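Local coordinates for defective in germ line development protein 3, isoform a (Caenorhabditis elegans, PDB 3N89), which probably acts in RNA-linked control of germline development, its four KH domains packing together into a single globular platform, at residues P27-T31 with T87-G91; M22-P27 with F265-N269; F36-Y40 with L188-L192; T63-P68 with A81-T87. One frame throughout, in Å; residues are numbered along the deposited sequence.

Contact 1 (P27-T31 with T87-G91); sequences PTRVT and TGYFG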
loop_
_atom_site.group_PDB
_atom_site.type_symbol
_atom_site.label_atom_id
_atom_site.label_comp_id
_atom_site.label_asym_id
_atom_site.label_seq_id
_atom_site.Cartn_x
_atom_site.Cartn_y
_atom_site.Cartn_z
ATOM N N PRO A 27 -8.077 16.471 17.028
ATOM C CA PRO A 27 -8.558 15.521 16.021
ATOM C C PRO A 27 -7.907 15.661 14.640
ATOM O O PRO A 27 -7.807 14.679 13.901
ATOM C CB PRO A 27 -10.053 15.809 15.967
ATOM C CG PRO A 27 -10.368 16.282 17.346
ATOM C CD PRO A 27 -9.207 17.208 17.624
ATOM N N THR A 28 -7.466 16.872 14.299
ATOM C CA THR A 28 -6.844 17.120 13.002
ATOM C C THR A 28 -5.419 16.605 12.958
ATOM O O THR A 28 -4.748 16.698 11.929
ATOM C CB THR A 28 -6.807 18.627 12.662
ATOM O OG1 THR A 28 -5.668 19.236 13.285
ATOM C CG2 THR A 28 -8.074 19.312 13.152
ATOM N N ARG A 29 -4.959 16.079 14.087
ATOM C CA ARG A 29 -3.617 15.527 14.201
ATOM C C ARG A 29 -3.803 14.023 14.153
ATOM O O ARG A 29 -4.230 13.412 15.132
ATOM C CB ARG A 29 -2.993 15.933 15.532
ATOM C CG ARG A 29 -2.970 17.432 15.769
ATOM C CD ARG A 29 -2.125 18.142 14.735
ATOM N NE ARG A 29 -0.750 17.665 14.755
ATOM C CZ ARG A 29 0.220 18.172 14.003
ATOM N NH1 ARG A 29 -0.047 19.176 13.174
ATOM N NH2 ARG A 29 1.450 17.673 14.070
ATOM N N VAL A 30 -3.474 13.416 13.022
ATOM C CA VAL A 30 -3.685 11.984 12.886
ATOM C C VAL A 30 -2.528 11.254 12.231
ATOM O O VAL A 30 -1.670 11.870 11.608
ATOM C CB VAL A 30 -4.957 11.711 12.043
ATOM C CG1 VAL A 30 -6.107 12.581 12.524
ATOM C CG2 VAL A 30 -4.675 11.990 10.578
ATOM N N THR A 31 -2.530 9.930 12.375
ATOM C CA THR A 31 -1.521 9.069 11.767
ATOM C C THR A 31 -2.209 8.172 10.734
ATOM O O THR A 31 -3.260 7.589 11.015
ATOM C CB THR A 31 -0.849 8.142 12.804
ATOM O OG1 THR A 31 -0.040 8.918 13.699
ATOM C CG2 THR A 31 0.028 7.107 12.100
ATOM N N THR A 87 2.433 10.644 9.986
ATOM C CA THR A 87 1.822 11.418 11.067
ATOM C C THR A 87 1.925 12.923 10.873
ATOM O O THR A 87 2.982 13.444 10.516
ATOM C CB THR A 87 2.484 11.087 12.422
ATOM O OG1 THR A 87 2.388 9.677 12.671
ATOM C CG2 THR A 87 1.807 11.867 13.555
ATOM N N GLY A 88 0.830 13.624 11.132
ATOM C CA GLY A 88 0.842 15.066 11.000
ATOM C C GLY A 88 -0.554 15.620 10.821
ATOM O O GLY A 88 -1.533 14.924 11.066
ATOM N N TYR A 89 -0.648 16.880 10.414
ATOM C CA TYR A 89 -1.946 17.490 10.197
ATOM C C TYR A 89 -2.621 16.689 9.090
ATOM O O TYR A 89 -2.001 16.346 8.084
ATOM C CB TYR A 89 -1.786 18.963 9.792
ATOM C CG TYR A 89 -3.067 19.602 9.304
ATOM C CD1 TYR A 89 -4.179 19.720 10.142
ATOM C CD2 TYR A 89 -3.190 20.035 7.978
ATOM C CE1 TYR A 89 -5.391 20.247 9.666
ATOM C CE2 TYR A 89 -4.389 20.558 7.491
ATOM C CZ TYR A 89 -5.485 20.657 8.335
ATOM O OH TYR A 89 -6.676 21.126 7.835
ATOM N N PHE A 90 -3.892 16.370 9.289
ATOM C CA PHE A 90 -4.634 15.596 8.304
ATOM C C PHE A 90 -4.447 16.055 6.854
ATOM O O PHE A 90 -4.314 15.232 5.949
ATOM C CB PHE A 90 -6.124 15.625 8.621
ATOM C CG PHE A 90 -6.949 14.898 7.619
ATOM C CD1 PHE A 90 -6.998 13.506 7.614
ATOM C CD2 PHE A 90 -7.657 15.599 6.652
ATOM C CE1 PHE A 90 -7.740 12.822 6.655
ATOM C CE2 PHE A 90 -8.400 14.927 5.691
ATOM C CZ PHE A 90 -8.446 13.538 5.691
ATOM N N GLY A 91 -4.451 17.365 6.633
ATOM C CA GLY A 91 -4.302 17.871 5.279
ATOM C C GLY A 91 -2.983 17.499 4.620
ATOM O O GLY A 91 -2.935 17.233 3.418
#

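Contact 2 (M22-P27 with F265-N269); sequences MIEINP and FNIKN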
loop_
_atom_site.group_PDB
_atom_site.type_symbol
_atom_site.label_atom_id
_atom_site.label_comp_id
_atom_site.label_asym_id
_atom_site.label_seq_id
_atom_site.Cartn_x
_atom_site.Cartn_y
_atom_site.Cartn_z
ATOM N N MET A 22 -0.607 15.278 28.550
ATOM C CA MET A 22 -1.046 15.407 27.174
ATOM C C MET A 22 -0.984 16.877 26.810
ATOM O O MET A 22 -1.670 17.707 27.407
ATOM C CB MET A 22 -2.482 14.910 26.995
ATOM C CG MET A 22 -2.673 13.416 27.211
ATOM S SD MET A 22 -4.033 12.792 26.192
ATOM C CE MET A 22 -3.116 12.214 24.750
ATOM N N ILE A 23 -0.141 17.204 25.844
ATOM C CA ILE A 23 -0.025 18.578 25.410
ATOM C C ILE A 23 -1.342 18.957 24.744
ATOM O O ILE A 23 -1.972 19.953 25.108
ATOM C CB ILE A 23 1.139 18.739 24.419
ATOM C CG1 ILE A 23 2.465 18.482 25.140
ATOM C CG2 ILE A 23 1.113 20.128 23.799
ATOM C CD1 ILE A 23 2.810 19.517 26.200
ATOM N N GLU A 24 -1.773 18.149 23.783
ATOM C CA GLU A 24 -3.017 18.440 23.087
ATOM C C GLU A 24 -3.739 17.192 22.606
ATOM O O GLU A 24 -3.132 16.139 22.409
ATOM C CB GLU A 24 -2.749 19.357 21.888
ATOM C CG GLU A 24 -2.057 18.672 20.718
ATOM C CD GLU A 24 -1.713 19.630 19.584
ATOM O OE1 GLU A 24 -2.612 20.356 19.111
ATOM O OE2 GLU A 24 -0.543 19.647 19.162
ATOM N N ILE A 25 -5.049 17.328 22.434
ATOM C CA ILE A 25 -5.902 16.254 21.939
ATOM C C ILE A 25 -6.635 16.911 20.766
ATOM O O ILE A 25 -7.784 17.332 20.893
ATOM C CB ILE A 25 -6.916 15.812 23.010
ATOM C CG1 ILE A 25 -6.184 15.467 24.305
ATOM C CG2 ILE A 25 -7.691 14.588 22.531
ATOM C CD1 ILE A 25 -7.118 15.139 25.461
ATOM N N ASN A 26 -5.933 17.013 19.639
ATOM C CA ASN A 26 -6.438 17.649 18.421
ATOM C C ASN A 26 -6.781 16.618 17.344
ATOM O O ASN A 26 -5.895 15.967 16.785
ATOM C CB ASN A 26 -5.367 18.606 17.887
ATOM C CG ASN A 26 -5.827 19.397 16.682
ATOM O OD1 ASN A 26 -6.799 19.038 16.016
ATOM N ND2 ASN A 26 -5.115 20.478 16.387
ATOM N N PRO A 27 -8.077 16.471 17.028
ATOM C CA PRO A 27 -8.558 15.521 16.021
ATOM C C PRO A 27 -7.907 15.661 14.640
ATOM O O PRO A 27 -7.807 14.679 13.901
ATOM C CB PRO A 27 -10.053 15.809 15.967
ATOM C CG PRO A 27 -10.368 16.282 17.346
ATOM C CD PRO A 27 -9.207 17.208 17.624
ATOM N N PHE A 265 -6.396 8.640 15.607
ATOM C CA PHE A 265 -6.444 9.956 16.238
ATOM C C PHE A 265 -7.240 9.901 17.534
ATOM O O PHE A 265 -8.012 8.966 17.760
ATOM C CB PHE A 265 -7.073 11.010 15.315
ATOM C CG PHE A 265 -8.490 10.709 14.914
ATOM C CD1 PHE A 265 -8.764 9.784 13.910
ATOM C CD2 PHE A 265 -9.555 11.357 15.528
ATOM C CE1 PHE A 265 -10.082 9.515 13.521
ATOM C CE2 PHE A 265 -10.879 11.093 15.146
ATOM C CZ PHE A 265 -11.137 10.170 14.142
ATOM N N ASN A 266 -7.035 10.904 18.384
ATOM C CA ASN A 266 -7.743 10.998 19.658
ATOM C C ASN A 266 -8.754 12.136 19.563
ATOM O O ASN A 266 -8.592 13.043 18.757
ATOM C CB ASN A 266 -6.757 11.277 20.796
ATOM C CG ASN A 266 -5.651 10.236 20.882
ATOM O OD1 ASN A 266 -5.851 9.072 20.545
ATOM N ND2 ASN A 266 -4.481 10.653 21.352
ATOM N N ILE A 267 -9.799 12.103 20.376
ATOM C CA ILE A 267 -10.775 13.175 20.304
ATOM C C ILE A 267 -11.551 13.409 21.597
ATOM O O ILE A 267 -12.206 12.504 22.113
ATOM C CB ILE A 267 -11.759 12.931 19.126
ATOM C CG1 ILE A 267 -12.699 14.124 18.977
ATOM C CG2 ILE A 267 -12.538 11.643 19.332
ATOM C CD1 ILE A 267 -13.288 14.247 17.597
ATOM N N LYS A 268 -11.451 14.629 22.126
ATOM C CA LYS A 268 -12.160 14.991 23.350
ATOM C C LYS A 268 -13.653 14.831 23.094
ATOM O O LYS A 268 -14.151 15.230 22.040
ATOM C CB LYS A 268 -11.848 16.442 23.748
ATOM C CG LYS A 268 -10.747 16.598 24.802
ATOM C CD LYS A 268 -10.423 18.059 25.077
ATOM C CE LYS A 268 -9.722 18.701 23.879
ATOM N NZ LYS A 268 -9.368 20.148 24.071
ATOM N N ASN A 269 -14.358 14.237 24.053
ATOM C CA ASN A 269 -15.798 14.012 23.930
ATOM C C ASN A 269 -16.545 15.268 23.490
ATOM O O ASN A 269 -17.509 15.192 22.733
#

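Contact 3 (F36-Y40 with L188-L192); sequences FESQY and LHFTL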
loop_
_atom_site.group_PDB
_atom_site.type_symbol
_atom_site.label_atom_id
_atom_site.label_comp_id
_atom_site.label_asym_id
_atom_site.label_seq_id
_atom_site.Cartn_x
_atom_site.Cartn_y
_atom_site.Cartn_z
ATOM N N PHE A 36 3.601 -1.103 2.600
ATOM C CA PHE A 36 4.610 -0.874 1.566
ATOM C C PHE A 36 5.567 -2.077 1.550
ATOM O O PHE A 36 5.984 -2.561 2.602
ATOM C CB PHE A 36 5.399 0.413 1.870
ATOM C CG PHE A 36 4.710 1.685 1.430
ATOM C CD1 PHE A 36 5.107 2.338 0.262
ATOM C CD2 PHE A 36 3.671 2.235 2.180
ATOM C CE1 PHE A 36 4.485 3.516 -0.157
ATOM C CE2 PHE A 36 3.038 3.420 1.767
ATOM C CZ PHE A 36 3.449 4.058 0.596
ATOM N N GLU A 37 5.927 -2.543 0.358
ATOM C CA GLU A 37 6.813 -3.693 0.200
ATOM C C GLU A 37 8.254 -3.437 0.646
ATOM O O GLU A 37 8.982 -2.666 0.017
ATOM C CB GLU A 37 6.785 -4.142 -1.257
ATOM C CG GLU A 37 5.374 -4.235 -1.793
ATOM C CD GLU A 37 5.313 -4.823 -3.173
ATOM O OE1 GLU A 37 5.635 -6.023 -3.325
ATOM O OE2 GLU A 37 4.945 -4.081 -4.108
ATOM N N SER A 38 8.658 -4.118 1.720
ATOM C CA SER A 38 9.991 -3.976 2.310
ATOM C C SER A 38 11.180 -4.049 1.357
ATOM O O SER A 38 12.228 -3.471 1.633
ATOM C CB SER A 38 10.186 -5.022 3.416
ATOM O OG SER A 38 10.173 -6.338 2.890
ATOM N N GLN A 39 11.024 -4.768 0.252
ATOM C CA GLN A 39 12.090 -4.924 -0.732
ATOM C C GLN A 39 12.460 -3.587 -1.383
ATOM O O GLN A 39 13.459 -3.485 -2.096
ATOM C CB GLN A 39 11.652 -5.925 -1.806
ATOM C CG GLN A 39 10.354 -5.542 -2.504
ATOM C CD GLN A 39 9.904 -6.573 -3.524
ATOM O OE1 GLN A 39 10.607 -6.849 -4.503
ATOM N NE2 GLN A 39 8.725 -7.150 -3.301
ATOM N N TYR A 40 11.654 -2.564 -1.119
ATOM C CA TYR A 40 11.884 -1.242 -1.679
ATOM C C TYR A 40 12.224 -0.217 -0.597
ATOM O O TYR A 40 12.445 0.956 -0.895
ATOM C CB TYR A 40 10.639 -0.776 -2.436
ATOM C CG TYR A 40 10.219 -1.692 -3.562
ATOM C CD1 TYR A 40 11.047 -1.893 -4.666
ATOM C CD2 TYR A 40 9.001 -2.372 -3.519
ATOM C CE1 TYR A 40 10.675 -2.749 -5.702
ATOM C CE2 TYR A 40 8.620 -3.234 -4.548
ATOM C CZ TYR A 40 9.463 -3.420 -5.636
ATOM O OH TYR A 40 9.111 -4.295 -6.644
ATOM N N LEU A 188 6.205 -10.202 -11.998
ATOM C CA LEU A 188 6.315 -9.266 -10.886
ATOM C C LEU A 188 6.096 -10.012 -9.582
ATOM O O LEU A 188 5.182 -10.832 -9.468
ATOM C CB LEU A 188 5.287 -8.136 -10.987
ATOM C CG LEU A 188 5.346 -7.169 -9.788
ATOM C CD1 LEU A 188 5.506 -5.736 -10.284
ATOM C CD2 LEU A 188 4.105 -7.319 -8.926
ATOM N N HIS A 189 6.930 -9.706 -8.594
ATOM C CA HIS A 189 6.842 -10.344 -7.293
ATOM C C HIS A 189 6.313 -9.395 -6.224
ATOM O O HIS A 189 7.041 -8.537 -5.720
ATOM C CB HIS A 189 8.219 -10.872 -6.904
ATOM C CG HIS A 189 8.691 -11.998 -7.767
ATOM N ND1 HIS A 189 9.913 -11.990 -8.405
ATOM C CD2 HIS A 189 8.112 -13.182 -8.076
ATOM C CE1 HIS A 189 10.068 -13.122 -9.066
ATOM N NE2 HIS A 189 8.989 -13.863 -8.883
ATOM N N PHE A 190 5.040 -9.543 -5.877
ATOM C CA PHE A 190 4.454 -8.687 -4.854
ATOM C C PHE A 190 4.618 -9.340 -3.480
ATOM O O PHE A 190 4.279 -10.507 -3.294
ATOM C CB PHE A 190 2.973 -8.448 -5.146
ATOM C CG PHE A 190 2.361 -7.358 -4.315
ATOM C CD1 PHE A 190 2.709 -6.029 -4.525
ATOM C CD2 PHE A 190 1.436 -7.660 -3.312
ATOM C CE1 PHE A 190 2.152 -5.016 -3.750
ATOM C CE2 PHE A 190 0.876 -6.655 -2.534
ATOM C CZ PHE A 190 1.232 -5.328 -2.752
ATOM N N THR A 191 5.155 -8.585 -2.526
ATOM C CA THR A 191 5.355 -9.087 -1.175
ATOM C C THR A 191 4.276 -8.549 -0.257
ATOM O O THR A 191 4.266 -7.365 0.093
ATOM C CB THR A 191 6.705 -8.650 -0.592
ATOM O OG1 THR A 191 6.847 -7.232 -0.755
ATOM C CG2 THR A 191 7.846 -9.378 -1.265
ATOM N N LEU A 192 3.372 -9.429 0.140
ATOM C CA LEU A 192 2.292 -9.046 1.019
ATOM C C LEU A 192 2.653 -9.541 2.403
ATOM O O LEU A 192 3.446 -10.477 2.540
ATOM C CB LEU A 192 0.987 -9.712 0.572
ATOM C CG LEU A 192 -0.283 -9.223 1.265
ATOM C CD1 LEU A 192 -0.595 -7.815 0.773
ATOM C CD2 LEU A 192 -1.452 -10.165 0.960
HETATM O O HOH W 1 9.046 -6.662 0.646
#

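Contact 4 (T63-P68 with A81-T87); sequences TLIQLP and AQQVTIT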
loop_
_atom_site.group_PDB
_atom_site.type_symbol
_atom_site.label_atom_id
_atom_site.label_comp_id
_atom_site.label_asym_id
_atom_site.label_seq_id
_atom_site.Cartn_x
_atom_site.Cartn_y
_atom_site.Cartn_z
ATOM N N THR A 63 5.574 16.333 7.521
ATOM C CA THR A 63 5.037 15.162 8.192
ATOM C C THR A 63 6.183 14.305 8.708
ATOM O O THR A 63 7.350 14.641 8.536
ATOM C CB THR A 63 4.195 14.314 7.195
ATOM O OG1 THR A 63 3.245 15.153 6.529
ATOM C CG2 THR A 63 3.445 13.223 7.909
ATOM N N LEU A 64 5.835 13.202 9.353
ATOM C CA LEU A 64 6.816 12.255 9.857
ATOM C C LEU A 64 6.375 10.918 9.274
ATOM O O LEU A 64 5.239 10.496 9.478
ATOM C CB LEU A 64 6.795 12.195 11.386
ATOM C CG LEU A 64 7.695 11.107 11.973
ATOM C CD1 LEU A 64 9.136 11.507 11.756
ATOM C CD2 LEU A 64 7.413 10.907 13.455
ATOM N N ILE A 65 7.261 10.284 8.512
ATOM C CA ILE A 65 6.968 8.990 7.891
ATOM C C ILE A 65 7.936 7.976 8.450
ATOM O O ILE A 65 9.143 8.215 8.490
ATOM C CB ILE A 65 7.160 9.026 6.370
ATOM C CG1 ILE A 65 6.220 10.058 5.754
ATOM C CG2 ILE A 65 6.889 7.649 5.780
ATOM C CD1 ILE A 65 6.488 10.306 4.289
ATOM N N GLN A 66 7.416 6.838 8.877
ATOM C CA GLN A 66 8.280 5.821 9.445
ATOM C C GLN A 66 8.166 4.467 8.767
ATOM O O GLN A 66 7.072 3.958 8.527
ATOM C CB GLN A 66 8.013 5.711 10.948
ATOM C CG GLN A 66 8.436 6.978 11.690
ATOM C CD GLN A 66 8.227 6.924 13.200
ATOM O OE1 GLN A 66 8.629 7.840 13.917
ATOM N NE2 GLN A 66 7.593 5.858 13.686
ATOM N N LEU A 67 9.324 3.916 8.428
ATOM C CA LEU A 67 9.420 2.615 7.790
ATOM C C LEU A 67 9.790 1.650 8.901
ATOM O O LEU A 67 10.703 1.916 9.676
ATOM C CB LEU A 67 10.505 2.634 6.703
ATOM C CG LEU A 67 10.100 3.156 5.316
ATOM C CD1 LEU A 67 9.377 4.482 5.439
ATOM C CD2 LEU A 67 11.335 3.294 4.422
ATOM N N PRO A 68 9.078 0.519 9.002
ATOM C CA PRO A 68 9.366 -0.465 10.050
ATOM C C PRO A 68 10.668 -1.224 9.845
ATOM O O PRO A 68 11.222 -1.261 8.742
ATOM C CB PRO A 68 8.148 -1.380 9.998
ATOM C CG PRO A 68 7.823 -1.396 8.546
ATOM C CD PRO A 68 7.949 0.073 8.165
ATOM N N ALA A 81 4.598 -6.100 9.763
ATOM C CA ALA A 81 5.832 -6.400 9.040
ATOM C C ALA A 81 6.182 -5.351 7.985
ATOM O O ALA A 81 7.346 -4.991 7.819
ATOM C CB ALA A 81 5.719 -7.767 8.384
ATOM N N GLN A 82 5.174 -4.847 7.284
ATOM C CA GLN A 82 5.415 -3.870 6.225
ATOM C C GLN A 82 4.539 -2.634 6.316
ATOM O O GLN A 82 4.195 -2.044 5.293
ATOM C CB GLN A 82 5.205 -4.533 4.861
ATOM C CG GLN A 82 6.106 -5.726 4.631
ATOM C CD GLN A 82 5.990 -6.294 3.240
ATOM O OE1 GLN A 82 4.932 -6.772 2.842
ATOM N NE2 GLN A 82 7.086 -6.248 2.488
ATOM N N GLN A 83 4.193 -2.234 7.535
ATOM C CA GLN A 83 3.335 -1.079 7.727
ATOM C C GLN A 83 4.110 0.199 7.969
ATOM O O GLN A 83 4.959 0.275 8.864
ATOM C CB GLN A 83 2.384 -1.322 8.890
ATOM C CG GLN A 83 0.987 -0.760 8.677
ATOM C CD GLN A 83 0.015 -1.247 9.729
ATOM O OE1 GLN A 83 -0.079 -0.684 10.820
ATOM N NE2 GLN A 83 -0.702 -2.318 9.413
ATOM N N VAL A 84 3.809 1.199 7.149
ATOM C CA VAL A 84 4.435 2.503 7.246
ATOM C C VAL A 84 3.413 3.505 7.759
ATOM O O VAL A 84 2.265 3.513 7.318
ATOM C CB VAL A 84 4.957 2.963 5.880
ATOM C CG1 VAL A 84 4.878 4.483 5.764
ATOM C CG2 VAL A 84 6.396 2.498 5.711
ATOM N N THR A 85 3.830 4.353 8.691
ATOM C CA THR A 85 2.921 5.343 9.245
ATOM C C THR A 85 3.312 6.760 8.849
ATOM O O THR A 85 4.491 7.099 8.760
ATOM C CB THR A 85 2.886 5.267 10.772
ATOM O OG1 THR A 85 4.173 5.605 11.287
ATOM C CG2 THR A 85 2.541 3.861 11.227
ATOM N N ILE A 86 2.299 7.580 8.604
ATOM C CA ILE A 86 2.495 8.969 8.225
ATOM C C ILE A 86 1.743 9.742 9.296
ATOM O O ILE A 86 0.560 9.504 9.506
ATOM C CB ILE A 86 1.896 9.234 6.816
ATOM C CG1 ILE A 86 2.459 8.198 5.824
ATOM C CG2 ILE A 86 2.228 10.661 6.350
ATOM C CD1 ILE A 86 1.991 8.369 4.395
ATOM N N THR A 87 2.433 10.644 9.986
ATOM C CA THR A 87 1.822 11.418 11.067
ATOM C C THR A 87 1.925 12.923 10.873
ATOM O O THR A 87 2.982 13.444 10.516
ATOM C CB THR A 87 2.484 11.087 12.422
ATOM O OG1 THR A 87 2.388 9.677 12.671
ATOM C CG2 THR A 87 1.807 11.867 13.555
#

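Contact 1 (P27-T31 with T87-G91)
T28 and Y89 meet with the threonine at the rim of the tyrosine ring: OG1 of T28 lies in the plane of the ring, 3.5 Å from CD1 of Y89. With its hydroxyl in the crowded position between backbone N and carbonyl carbon (chi1 83°), T28 turns OG1 to that edge. R29 approaches Y89 differently. Its chain folds back at chi2 and chi3 and lays one face of the guanidinium over the G88-Y89 peptide, NH1 of R29 standing 3.6 Å from N of Y89, while guanidinium and ring planes are 31° apart. These neighbours sit where two elements of a type I KH domain come together: the start of its first strand, 29-35, runs antiparallel to the end of strand 83-87, just before helix 90-102. V30 and G88 form the hydrogen-bonded pair, N of V30 to O of G88 and N of G88 to O of V30 both spanning 3.1 Å. Y89 holds the N-cap position, and N of F90 in the first turn donates to O of T28 at 2.8 Å. On the buried side of the sheet CG2 of V30 touches the edge of the F90 ring at CD1, 4.1 Å away; that ring also stacks on Y332 and meets Y329 edge-to-face, both from helix 325-335. On the other side, OG1 of T31 and OG1 of T87 share a hydrogen bond of 2.7 Å between obliquely inclined side chains.

Contact 2 (M22-P27 with F265-N269)
I25 drives its branches into strand 260-268, CG2 meeting CB of N266 at 3.9 Å and N of K268 at 3.8 Å. With chi1 at -53°, CG1 lies beside the backbone N and CG2 falls anti to it, and the extended CG1-CD1 arm places CD1 4.0 Å from CG of K268. The lysine answers by bending at chi3 (-70°), which brings CE back alongside CB and the carbonyl oxygen of I25. P27 does the packing at the other end. Its ring carbon CG rests 3.6 Å from CD1 of I267, and the two side chains cross at about a right angle. M22 reaches N266 through CE alone, 4.0 Å from ND2. N26 turns away, its OD1 accepting from N of T28. The contact lays the loop leading into the first KH strand across the last strand-forming residues of 260-268, in the fourth KH domain; L336 and F340 also press on P27. No hydrogen bond links the two segments, so van der Waals packing, of aliphatic carbons on one another and on backbone atoms, carries the union, and its fit rests on side-chain shape rather than on polar direction.

Contact 3 (F36-Y40 with L188-L192)
The backbone at E37-Y40 makes a tight 3-10 turn, closed by a bond from N of Y40 to O of E37, and comes up beside strand 186-193 with the CA atoms of E37 and T191 5.8 Å apart. This is an interdomain contact between KH folds: the link between the first strand of one KH domain and its helix 41-45 meets the opening strand of the third KH domain in the chain. E37 carries it. Its side chain, extended beyond CG, delivers OE1 to N of T191 over 2.7 Å; the N-H points almost straight at the oxygen (169°) but reaches it on the anti side, 28° out of the carboxylate plane. The same oxygen lies 3.1 Å from OG1 of T191. The other oxygen, OE2, comes obliquely to the CD1-CE1 side of the F190 ring, with carboxylate and ring planes 55° apart, and forms a long, weak ion pair with R252. The N-H of T191 and, more weakly, R252 would favour the charged carboxylate, against the cost of burying it beside a ring. Q39 works from the outer side. Starting between backbone N and carbonyl carbon, then running extended, its chain brings NE2 to O of H189 at 3.3 Å, tilted from the carbonyl plane. The Y40 ring turns its edge to CD of E37, and its OH has a weak hydrogen bond with N of T107, in strand 105-111. One water joins the halves: 2.7 Å from OG1 of T191, it accepts from N of Q39 at 2.8 Å.

Contact 4 (T63-P68 with A81-T87)
I65 and I86 lie side by side and point the same way, CG1 of I65 being 4.1 Å from CG2 of I86, on the close-packed face of this strand pair. V84 joins them there, its CG1 meeting CG2 of I65 at 3.8 Å. Helices 54-61 and 90-102 cover this face: V54, I57 and M58 pack on I65, M100 reaches I65 and V84, and A96 touches I86. Further along, V84 turns its other methyl, CG2, toward the end of the edge strand. CD1 of L67 runs alongside it at 3.6 Å, and CD of P68 comes across it at about a right angle; Y41 lies against both L67 and P68. The opposite face is looser and more open to solvent. L64 and Q66 are exposed there, and Q66 crosses T85 obliquely, CB 3.9 Å from OG1 of T85, with the amide NE2 a little farther off. The two strands run antiparallel, their short axes 172° apart, and are joined in a KH domain by the variable loop, with 64-66 at the border of the sheet. Backbone bonds bridge them regularly: N of T87 to O of L64 and N of Q66 to O of T85 are each 2.9 Å, with the donors in the carbonyl planes, while N of T85 to O of Q66 is longer at 3.3 Å. The chemistry is thus divided: aliphatic branches bind the sheet to its helices, main-chain hydrogen bonds hold strand to strand, and the mixed face of L64, Q66, T85 and T87 needs no such close packing.

Contacts 1, 2 and 4 follow one seven-stranded sheet shared by the first and fourth KH domains. Contacts 1 and 2 have centres 11 Å apart, share P27, and touch where CG1 of V30 packs on CB of F265. Contacts 1 and 4 share T87, with centres 14 Å apart; strand 83-87 lies between 29-35 and 64-66 in the sheet. Contact 3 belongs to the interface with the second sheet: its centre is 15 Å from that of contact 4, and N of F36 probably bonds to O of Q82 at 2.9 Å. Contacts 2 and 3 lie farthest apart, 35 Å between centres; their nearest atoms are about 18 Å apart.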